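Long-range contacts in type VI secretion system component (Escherichia coli O6, PDB 2P5Z), which is a component of the type VI secretion system, structurally similar to the T4 phage tail proteins gp27 and gp5, and probably forms part of the injection machinery of that system: residues P42-I47 against R109-M114; T86-I91 against R193-V198. One frame throughout, in Å; residues are numbered along the deposited sequence.

Interaction 1: residues P42-I47 against R109-M114; sequences PFRYDI and RLEPRM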
loop_
_atom_site.group_PDB
_atom_site.type_symbol
_atom_site.label_atom_id
_atom_site.label_comp_id
_atom_site.label_asym_id
_atom_site.label_seq_id
_atom_site.Cartn_x
_atom_site.Cartn_y
_atom_site.Cartn_z
ATOM N N PRO A 42 -7.167 1.588 19.645
ATOM C CA PRO A 42 -8.462 1.189 20.199
ATOM C C PRO A 42 -8.801 -0.271 19.866
ATOM O O PRO A 42 -8.574 -0.716 18.737
ATOM C CB PRO A 42 -9.446 2.139 19.508
ATOM C CG PRO A 42 -8.758 2.562 18.248
ATOM C CD PRO A 42 -7.294 2.576 18.559
ATOM N N PHE A 43 -9.352 -0.995 20.840
ATOM C CA PHE A 43 -9.713 -2.391 20.637
ATOM C C PHE A 43 -10.806 -2.572 19.611
ATOM O O PHE A 43 -11.508 -1.618 19.287
ATOM C CB PHE A 43 -10.063 -3.116 21.952
ATOM C CG PHE A 43 -11.196 -2.514 22.723
ATOM C CD1 PHE A 43 -12.528 -2.788 22.389
ATOM C CD2 PHE A 43 -10.935 -1.700 23.826
ATOM C CE1 PHE A 43 -13.585 -2.230 23.131
ATOM C CE2 PHE A 43 -11.979 -1.142 24.571
ATOM C CZ PHE A 43 -13.308 -1.418 24.222
ATOM N N ARG A 44 -10.949 -3.795 19.094
ATOM C CA ARG A 44 -12.032 -4.086 18.154
ATOM C C ARG A 44 -12.622 -5.470 18.419
ATOM O O ARG A 44 -11.887 -6.451 18.495
ATOM C CB ARG A 44 -11.479 -4.002 16.741
ATOM C CG ARG A 44 -12.524 -3.908 15.692
ATOM C CD ARG A 44 -11.894 -3.453 14.423
ATOM N NE ARG A 44 -11.306 -4.541 13.645
ATOM C CZ ARG A 44 -10.760 -4.384 12.438
ATOM N NH1 ARG A 44 -10.727 -3.175 11.870
ATOM N NH2 ARG A 44 -10.255 -5.433 11.789
ATOM N N TYR A 45 -13.936 -5.576 18.573
ATOM C CA TYR A 45 -14.559 -6.903 18.798
ATOM C C TYR A 45 -15.720 -7.170 17.862
ATOM O O TYR A 45 -16.755 -6.511 17.933
ATOM C CB TYR A 45 -15.044 -7.045 20.234
ATOM C CG TYR A 45 -14.010 -7.558 21.190
ATOM C CD1 TYR A 45 -12.869 -6.825 21.484
ATOM C CD2 TYR A 45 -14.191 -8.766 21.837
ATOM C CE1 TYR A 45 -11.912 -7.294 22.384
ATOM C CE2 TYR A 45 -13.258 -9.238 22.742
ATOM C CZ TYR A 45 -12.116 -8.513 23.003
ATOM O OH TYR A 45 -11.186 -9.001 23.895
ATOM N N ASP A 46 -15.559 -8.144 16.982
ATOM C CA ASP A 46 -16.662 -8.555 16.131
ATOM C C ASP A 46 -17.396 -9.715 16.803
ATOM O O ASP A 46 -16.837 -10.795 17.018
ATOM C CB ASP A 46 -16.162 -8.900 14.731
ATOM C CG ASP A 46 -15.560 -7.683 14.011
ATOM O OD1 ASP A 46 -16.255 -6.645 13.895
ATOM O OD2 ASP A 46 -14.387 -7.762 13.567
ATOM N N ILE A 47 -18.644 -9.453 17.179
ATOM C CA ILE A 47 -19.440 -10.357 18.013
ATOM C C ILE A 47 -20.657 -10.834 17.261
ATOM O O ILE A 47 -21.513 -10.037 16.869
ATOM C CB ILE A 47 -19.909 -9.644 19.277
ATOM C CG1 ILE A 47 -18.706 -9.084 20.041
ATOM C CG2 ILE A 47 -20.692 -10.597 20.161
ATOM C CD1 ILE A 47 -19.071 -8.063 21.086
ATOM N N ARG A 109 -19.884 -4.731 15.709
ATOM C CA ARG A 109 -18.521 -4.356 16.015
ATOM C C ARG A 109 -18.532 -3.486 17.257
ATOM O O ARG A 109 -19.264 -2.521 17.327
ATOM C CB ARG A 109 -17.892 -3.615 14.840
ATOM C CG ARG A 109 -16.460 -3.154 15.096
ATOM C CD ARG A 109 -15.753 -2.874 13.794
ATOM N NE ARG A 109 -15.010 -4.042 13.331
ATOM C CZ ARG A 109 -14.549 -4.189 12.096
ATOM N NH1 ARG A 109 -14.774 -3.252 11.199
ATOM N NH2 ARG A 109 -13.887 -5.279 11.756
ATOM N N LEU A 110 -17.734 -3.841 18.248
ATOM C CA LEU A 110 -17.686 -3.092 19.481
ATOM C C LEU A 110 -16.307 -2.463 19.610
ATOM O O LEU A 110 -15.280 -3.156 19.636
ATOM C CB LEU A 110 -17.971 -3.995 20.685
ATOM C CG LEU A 110 -17.754 -3.276 22.027
ATOM C CD1 LEU A 110 -18.847 -2.220 22.214
ATOM C CD2 LEU A 110 -17.727 -4.227 23.217
ATOM N N GLU A 111 -16.286 -1.135 19.656
ATOM C CA GLU A 111 -15.045 -0.383 19.778
ATOM C C GLU A 111 -15.236 0.609 20.917
ATOM O O GLU A 111 -16.377 0.942 21.265
ATOM C CB GLU A 111 -14.741 0.335 18.466
ATOM C CG GLU A 111 -14.673 -0.582 17.268
ATOM C CD GLU A 111 -14.017 0.043 16.064
ATOM O OE1 GLU A 111 -14.747 0.373 15.100
ATOM O OE2 GLU A 111 -12.770 0.188 16.076
ATOM N N PRO A 112 -14.134 1.100 21.502
ATOM C CA PRO A 112 -14.323 2.135 22.506
ATOM C C PRO A 112 -14.648 3.484 21.826
ATOM O O PRO A 112 -14.584 3.609 20.588
ATOM C CB PRO A 112 -12.952 2.203 23.165
ATOM C CG PRO A 112 -12.032 1.889 22.085
ATOM C CD PRO A 112 -12.701 0.827 21.277
ATOM N N ARG A 113 -15.014 4.475 22.623
ATOM C CA ARG A 113 -15.451 5.755 22.077
ATOM C C ARG A 113 -14.293 6.466 21.344
ATOM O O ARG A 113 -14.517 7.114 20.315
ATOM C CB ARG A 113 -16.056 6.627 23.182
ATOM C CG ARG A 113 -17.460 6.218 23.619
ATOM C CD ARG A 113 -17.794 6.826 24.979
ATOM N NE ARG A 113 -16.866 6.373 26.017
ATOM C CZ ARG A 113 -16.620 7.025 27.158
ATOM N NH1 ARG A 113 -17.218 8.192 27.403
ATOM N NH2 ARG A 113 -15.763 6.527 28.053
ATOM N N MET A 114 -13.066 6.262 21.836
ATOM C CA MET A 114 -11.859 6.742 21.177
ATOM C C MET A 114 -11.803 6.412 19.696
ATOM O O MET A 114 -11.420 7.256 18.915
ATOM C CB MET A 114 -10.593 6.256 21.891
ATOM C CG MET A 114 -9.277 6.830 21.317
ATOM S SD MET A 114 -7.826 6.321 22.249
ATOM C CE MET A 114 -6.743 7.720 21.986
HETATM O O HOH W 1 -10.537 -0.462 17.064
#

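Interaction 2: residues T86-I91 against R193-V198; sequences TLHGVI and RLKIEV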
loop_
_atom_site.group_PDB
_atom_site.type_symbol
_atom_site.label_atom_id
_atom_site.label_comp_id
_atom_site.label_asym_id
_atom_site.label_seq_id
_atom_site.Cartn_x
_atom_site.Cartn_y
_atom_site.Cartn_z
ATOM N N THR A 86 -14.937 -7.098 31.495
ATOM C CA THR A 86 -15.887 -6.466 30.593
ATOM C C THR A 86 -15.218 -5.454 29.643
ATOM O O THR A 86 -14.331 -4.699 30.047
ATOM C CB THR A 86 -16.988 -5.737 31.386
ATOM O OG1 THR A 86 -17.201 -6.407 32.626
ATOM C CG2 THR A 86 -18.296 -5.708 30.615
ATOM N N LEU A 87 -15.652 -5.436 28.386
ATOM C CA LEU A 87 -15.264 -4.382 27.467
ATOM C C LEU A 87 -16.407 -3.388 27.280
ATOM O O LEU A 87 -17.484 -3.756 26.808
ATOM C CB LEU A 87 -14.867 -4.952 26.101
ATOM C CG LEU A 87 -13.460 -5.526 25.917
ATOM C CD1 LEU A 87 -12.466 -4.787 26.781
ATOM C CD2 LEU A 87 -13.432 -7.011 26.241
ATOM N N HIS A 88 -16.173 -2.126 27.632
ATOM C CA HIS A 88 -17.188 -1.090 27.397
ATOM C C HIS A 88 -16.870 -0.251 26.163
ATOM O O HIS A 88 -15.702 0.093 25.899
ATOM C CB HIS A 88 -17.318 -0.181 28.602
ATOM C CG HIS A 88 -17.859 -0.860 29.819
ATOM N ND1 HIS A 88 -19.210 -1.040 30.029
ATOM C CD2 HIS A 88 -17.234 -1.388 30.900
ATOM C CE1 HIS A 88 -19.395 -1.649 31.190
ATOM N NE2 HIS A 88 -18.213 -1.875 31.738
ATOM N N GLY A 89 -17.908 0.077 25.407
ATOM C CA GLY A 89 -17.716 0.799 24.194
ATOM C C GLY A 89 -18.994 1.101 23.455
ATOM O O GLY A 89 -20.070 1.065 24.051
ATOM N N VAL A 90 -18.860 1.420 22.161
ATOM C CA VAL A 90 -19.986 1.726 21.286
ATOM C C VAL A 90 -20.041 0.740 20.138
ATOM O O VAL A 90 -19.031 0.151 19.734
ATOM C CB VAL A 90 -19.874 3.127 20.573
ATOM C CG1 VAL A 90 -20.808 4.129 21.173
ATOM C CG2 VAL A 90 -18.456 3.619 20.558
ATOM N N ILE A 91 -21.229 0.636 19.574
ATOM C CA ILE A 91 -21.474 -0.221 18.461
ATOM C C ILE A 91 -21.265 0.576 17.197
ATOM O O ILE A 91 -21.983 1.544 16.919
ATOM C CB ILE A 91 -22.904 -0.799 18.520
ATOM C CG1 ILE A 91 -23.068 -1.664 19.772
ATOM C CG2 ILE A 91 -23.219 -1.599 17.272
ATOM C CD1 ILE A 91 -21.970 -2.696 19.969
ATOM N N ARG A 193 -17.620 1.114 38.688
ATOM C CA ARG A 193 -18.789 1.887 39.149
ATOM C C ARG A 193 -19.529 2.589 38.019
ATOM O O ARG A 193 -20.751 2.548 37.949
ATOM C CB ARG A 193 -18.409 2.945 40.189
ATOM C CG ARG A 193 -17.166 2.660 40.995
ATOM C CD ARG A 193 -16.878 3.799 41.974
ATOM N NE ARG A 193 -16.585 5.080 41.315
ATOM C CZ ARG A 193 -17.375 6.156 41.360
ATOM N NH1 ARG A 193 -17.023 7.272 40.729
ATOM N NH2 ARG A 193 -18.522 6.122 42.031
ATOM N N LEU A 194 -18.787 3.241 37.137
ATOM C CA LEU A 194 -19.426 4.055 36.123
ATOM C C LEU A 194 -19.858 3.224 34.923
ATOM O O LEU A 194 -20.721 3.658 34.155
ATOM C CB LEU A 194 -18.514 5.213 35.707
ATOM C CG LEU A 194 -18.137 6.238 36.788
ATOM C CD1 LEU A 194 -17.099 7.224 36.278
ATOM C CD2 LEU A 194 -19.374 6.975 37.291
ATOM N N LYS A 195 -19.274 2.027 34.796
ATOM C CA LYS A 195 -19.517 1.092 33.669
ATOM C C LYS A 195 -19.089 1.692 32.334
ATOM O O LYS A 195 -19.895 1.812 31.401
ATOM C CB LYS A 195 -20.968 0.598 33.603
ATOM C CG LYS A 195 -21.376 -0.273 34.760
ATOM C CD LYS A 195 -22.891 -0.431 34.807
ATOM C CE LYS A 195 -23.278 -1.706 35.538
ATOM N NZ LYS A 195 -22.277 -2.062 36.599
ATOM N N ILE A 196 -17.826 2.099 32.269
ATOM C CA ILE A 196 -17.301 2.754 31.091
ATOM C C ILE A 196 -15.859 2.342 30.915
ATOM O O ILE A 196 -15.211 1.885 31.867
ATOM C CB ILE A 196 -17.331 4.320 31.200
ATOM C CG1 ILE A 196 -16.697 4.789 32.513
ATOM C CG2 ILE A 196 -18.746 4.891 30.996
ATOM C CD1 ILE A 196 -16.164 6.211 32.484
ATOM N N GLU A 197 -15.369 2.507 29.691
ATOM C CA GLU A 197 -13.953 2.331 29.385
ATOM C C GLU A 197 -13.194 3.646 29.561
ATOM O O GLU A 197 -13.695 4.720 29.223
ATOM C CB GLU A 197 -13.770 1.769 27.964
ATOM C CG GLU A 197 -13.762 2.784 26.811
ATOM C CD GLU A 197 -15.147 3.309 26.390
ATOM O OE1 GLU A 197 -16.157 3.050 27.083
ATOM O OE2 GLU A 197 -15.224 3.995 25.339
ATOM N N VAL A 198 -11.987 3.538 30.103
ATOM C CA VAL A 198 -11.148 4.667 30.474
ATOM C C VAL A 198 -9.800 4.512 29.767
ATOM O O VAL A 198 -9.157 3.463 29.904
ATOM C CB VAL A 198 -10.896 4.677 32.021
ATOM C CG1 VAL A 198 -9.917 5.763 32.418
ATOM C CG2 VAL A 198 -12.214 4.810 32.812
#

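Interaction 1: residues P42-I47 against R109-M114
Tyr45 and Leu110 face each other as a hydrogen-bonded antiparallel pair, joining strands 44-51 and 104-111 in the beta-sheet region of a domain of the phage tail baseplate family, consistent with the reported similarity to gp27. Tyr45 N gives a bond to Leu110 O at 3.0 Å, and Leu110 N returns one to Tyr45 O at 2.9 Å. The next pair, Asp46 with Arg109, is non-hydrogen-bonded in its backbone, and its side chains supply the polar link on the sheet face away from Tyr45 and Leu110. Asp46 and Arg109 run side by side, pointing the same way: Asp46 OD1 meets Arg109 NE at 2.9 Å in a salt bridge, while Arg109 NH2 donates to the syn lone pair of Asp46 OD2 at 3.1 Å. Carboxylate and guanidinium are nevertheless turned 47° apart, not coplanar, and OD2 has a second partner in Arg36. Arg44 lays its own guanidinium flat on that of Arg109, the centres 3.8 Å apart and the planes 18° from parallel. Such like-charge stacking is probably eased by the carboxylate of Asp46. Toward Pro42 and Pro112 much of the contact is apolar. Phe43 holds CG between its backbone N and carbonyl carbon (chi1 59°), and Pro112 CD sits over the centre of its ring, 3.6 Å from the centroid, in a CH-pi contact; Phe188 of strand 185-191 meets the same ring edge-to-face. Beside it the two prolines touch directly, Pro42 CB resting 3.7 Å from Pro112 CG.

Interaction 2: residues T86-I91 against R193-V198
His88 packs its imidazole against the backbone of Lys195 and Ile196, a contact between two sheets of the baseplate-like domain and not a pairing within one. The peptide linking those two residues covers one face of the ring: Lys195 C and Ile196 N both lie over its centre, the carbon 3.5 Å above the plane of His88. Lys195 O also lies over this face, 3.2 Å from His88 ND1, but the angle is too poor for a hydrogen bond. With CG anti to the carbonyl carbon (chi1 -66°), His88 brings that atom 3.7 Å from Lys195 O, and His88 CB comes within 3.5 Å of Glu197 N. Lys195 adds its CB, 3.7 Å from His88 CE1, before its chain leads away from the other strand; a G1 beta bulge sets Lys195 and Ile196 opposite the single residue Asp191. Glu197 is buried, unlike Lys195. Its chi1 of 85° puts CG 3.4 Å from His88 O, and its CB also packs against that oxygen. Glu197 OE1 lies close to it too, but both atoms are acceptors and form no bond. The other oxygen, OE2, is satisfied by a salt bridge to Arg113. The strand segments run at 98° to each other with no bridge or hydrogen bond between them, and much of the contact is side chain against backbone. Strand 85-99 runs between strands 65-70 and 104-111, strand 196-202 between strands 150-153 and 185-191, and Thr190 of strand 185-191 touches His88 while its OG1 bonds to Thr86 O.

Overall arrangement
Interaction 1 joins neighbouring antiparallel strands of the same sheet, whereas interaction 2 sets one sheet across another and buries less than half as much surface. Both are partly buried, but interaction 2 lies farther from the centre of the chain and includes an exposed lysine. The first combines backbone bonds, a salt bridge, a guanidinium stack and apolar packing; packing against a peptide, without hydrogen bonds between the segments, characterises the second. Their centres are about 10 Å apart and they meet directly: strands 104-111 and 85-99 are sheet neighbours, with a probable hydrogen bond from Val90 N to Glu111 O, while Phe43 CZ packs 3.3 Å from His88 O.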